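Local coordinates for tyrosyl-tRNA synthetase (Aeropyrum pernix, PDB 2CYA) that activates tyrosine with ATP and then transfers it to the acceptor end of its cognate tRNA, working as a homodimer, at the interface of chains A and B. Numbering follows the deposited sequence. Chains: chain A/B, Tyrosyl-tRNA synthetase.

The interface of chains A and B. Residues chain A 76, 79-80, 127, 168; chain B 124, 127-128, 131.
A:Trp127 and B:Trp127 lie face to face on the two-fold axis of this class I synthetase homodimer, each carried by helix 124-135 of its own chain. Their indoles run in opposite directions with planes 8° apart, and the five-membered ring of each stacks on the six-membered ring of the other with centroids 4.3 Å apart; the five-membered rings also overlap, but CD1 meets its own twin too closely for their spacing to be trusted in detail. In both side chains CG is anti to the carbonyl carbon (chi1 -64°), which sends the indole out toward its partner, and chi2 of 103° turns its face to the other. The CB of B:Trp127 sits over the face of the A:Trp127 six-membered ring, 3.6 Å from its centroid, and the reciprocal CH-pi contact follows by symmetry. A broad, flat residue suits a symmetry axis, because it can pair with its own copy through overlapping faces. With A:Trp127 cut back to an alanine, the indole of B:Trp127 would probably lose its stacked partner and be freer to tilt, and the CB of B:Trp127 would lose the ring it rests on.

B:Ile131, one turn further along the same helix, reaches into chain A. Its CB branches two ways: CG2 packs 3.7 Å from CG1 of A:Ile80, the two side chains crossing at about a right angle. The other branch runs extended through CG1 to the tip CD1, which meets CE3 of A:Trp76 at 3.3 Å and lies 4.1 Å from the sulfur SD of A:Met168. The two branches let one aliphatic chain pack against A:Ile80 on one arm and A:Trp76 on the other, while the methionine chain, bent at chi3, brings its sulfur up near CD1.

A:Trp76, from helix 75-80, points the far rim of its benzo ring at the backbone of helix 124-135 of chain B. The CH2 corner lies 3.8 Å from CA of B:Gly128, where the lack of a side chain lets the indole come close. The carbonyl O of B:Lys124 meets that same corner edge-on, in the ring plane, 3.5 Å from CH2.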
loop_
_atom_site.group_PDB
_atom_site.type_symbol
_atom_site.label_atom_id
_atom_site.label_comp_id
_atom_site.label_asym_id
_atom_site.label_seq_id
_atom_site.Cartn_x
_atom_site.Cartn_y
_atom_site.Cartn_z
ATOM N N TRP A 76 2.588 -11.781 5.123
ATOM C CA TRP A 76 3.056 -10.643 4.341
ATOM C C TRP A 76 3.756 -9.628 5.250
ATOM O O TRP A 76 4.731 -8.987 4.860
ATOM C CB TRP A 76 1.883 -10.004 3.573
ATOM C CG TRP A 76 1.520 -10.799 2.345
ATOM C CD1 TRP A 76 1.441 -12.160 2.239
ATOM C CD2 TRP A 76 1.196 -10.279 1.046
ATOM N NE1 TRP A 76 1.088 -12.521 0.957
ATOM C CE2 TRP A 76 0.937 -11.384 0.205
ATOM C CE3 TRP A 76 1.103 -8.987 0.512
ATOM C CZ2 TRP A 76 0.595 -11.236 -1.142
ATOM C CZ3 TRP A 76 0.757 -8.838 -0.833
ATOM C CH2 TRP A 76 0.508 -9.956 -1.639
ATOM N N TYR A 79 7.156 -10.857 5.892
ATOM C CA TYR A 79 7.974 -10.607 4.711
ATOM C C TYR A 79 8.438 -9.154 4.750
ATOM O O TYR A 79 9.605 -8.863 4.548
ATOM C CB TYR A 79 7.179 -10.843 3.436
ATOM C CG TYR A 79 7.975 -10.566 2.173
ATOM C CD1 TYR A 79 8.917 -11.479 1.699
ATOM C CD2 TYR A 79 7.771 -9.400 1.446
ATOM C CE1 TYR A 79 9.630 -11.232 0.526
ATOM C CE2 TYR A 79 8.477 -9.147 0.271
ATOM C CZ TYR A 79 9.400 -10.063 -0.185
ATOM O OH TYR A 79 10.063 -9.822 -1.371
ATOM N N ILE A 80 7.519 -8.240 5.026
ATOM C CA ILE A 80 7.893 -6.835 5.074
ATOM C C ILE A 80 9.050 -6.615 6.041
ATOM O O ILE A 80 9.955 -5.836 5.750
ATOM C CB ILE A 80 6.687 -5.946 5.437
ATOM C CG1 ILE A 80 5.721 -5.920 4.240
ATOM C CG2 ILE A 80 7.150 -4.536 5.797
ATOM C CD1 ILE A 80 4.432 -5.180 4.499
ATOM N N TRP A 127 -7.403 -4.428 -0.234
ATOM C CA TRP A 127 -6.517 -3.329 -0.635
ATOM C C TRP A 127 -7.331 -2.061 -0.731
ATOM O O TRP A 127 -6.840 -0.978 -0.458
ATOM C CB TRP A 127 -5.790 -3.670 -1.953
ATOM C CG TRP A 127 -4.877 -4.852 -1.746
ATOM C CD1 TRP A 127 -5.104 -6.151 -2.144
ATOM C CD2 TRP A 127 -3.693 -4.883 -0.941
ATOM N NE1 TRP A 127 -4.138 -6.982 -1.621
ATOM C CE2 TRP A 127 -3.261 -6.229 -0.878
ATOM C CE3 TRP A 127 -2.956 -3.900 -0.256
ATOM C CZ2 TRP A 127 -2.121 -6.622 -0.157
ATOM C CZ3 TRP A 127 -1.822 -4.293 0.461
ATOM C CH2 TRP A 127 -1.419 -5.644 0.505
ATOM N N MET A 168 -1.735 -1.938 6.746
ATOM C CA MET A 168 -2.231 -3.299 6.548
ATOM C C MET A 168 -2.733 -3.901 7.860
ATOM O O MET A 168 -3.717 -4.635 7.868
ATOM C CB MET A 168 -1.126 -4.193 5.972
ATOM C CG MET A 168 -0.885 -3.959 4.468
ATOM S SD MET A 168 0.504 -4.924 3.872
ATOM C CE MET A 168 -0.179 -6.629 4.088
ATOM N N LYS B 124 -3.308 -10.509 -6.365
ATOM C CA LYS B 124 -2.412 -10.444 -5.219
ATOM C C LYS B 124 -0.983 -10.161 -5.663
ATOM O O LYS B 124 -0.233 -9.459 -4.976
ATOM C CB LYS B 124 -2.474 -11.751 -4.420
ATOM C CG LYS B 124 -1.869 -12.980 -5.083
ATOM C CD LYS B 124 -2.111 -14.214 -4.193
ATOM C CE LYS B 124 -1.108 -15.333 -4.456
ATOM N NZ LYS B 124 -1.181 -15.789 -5.871
ATOM N N TRP B 127 -0.227 -6.451 -5.727
ATOM C CA TRP B 127 0.061 -5.875 -4.408
ATOM C C TRP B 127 1.380 -6.424 -3.918
ATOM O O TRP B 127 2.124 -5.747 -3.227
ATOM C CB TRP B 127 -1.098 -6.152 -3.428
ATOM C CG TRP B 127 -2.347 -5.448 -3.898
ATOM C CD1 TRP B 127 -3.432 -6.020 -4.524
ATOM C CD2 TRP B 127 -2.560 -4.033 -3.944
ATOM N NE1 TRP B 127 -4.294 -5.040 -4.966
ATOM C CE2 TRP B 127 -3.781 -3.812 -4.624
ATOM C CE3 TRP B 127 -1.829 -2.923 -3.482
ATOM C CZ2 TRP B 127 -4.293 -2.524 -4.855
ATOM C CZ3 TRP B 127 -2.340 -1.642 -3.713
ATOM C CH2 TRP B 127 -3.561 -1.457 -4.396
ATOM N N GLY B 128 1.695 -7.649 -4.318
ATOM C CA GLY B 128 2.979 -8.214 -3.944
ATOM C C GLY B 128 4.100 -7.312 -4.464
ATOM O O GLY B 128 5.122 -7.109 -3.773
ATOM N N ILE B 131 4.482 -4.000 -2.634
ATOM C CA ILE B 131 5.281 -4.168 -1.423
ATOM C C ILE B 131 6.778 -4.290 -1.719
ATOM O O ILE B 131 7.609 -3.665 -1.056
ATOM C CB ILE B 131 4.819 -5.392 -0.621
ATOM C CG1 ILE B 131 3.419 -5.120 -0.058
ATOM C CG2 ILE B 131 5.792 -5.667 0.517
ATOM C CD1 ILE B 131 2.869 -6.257 0.739
#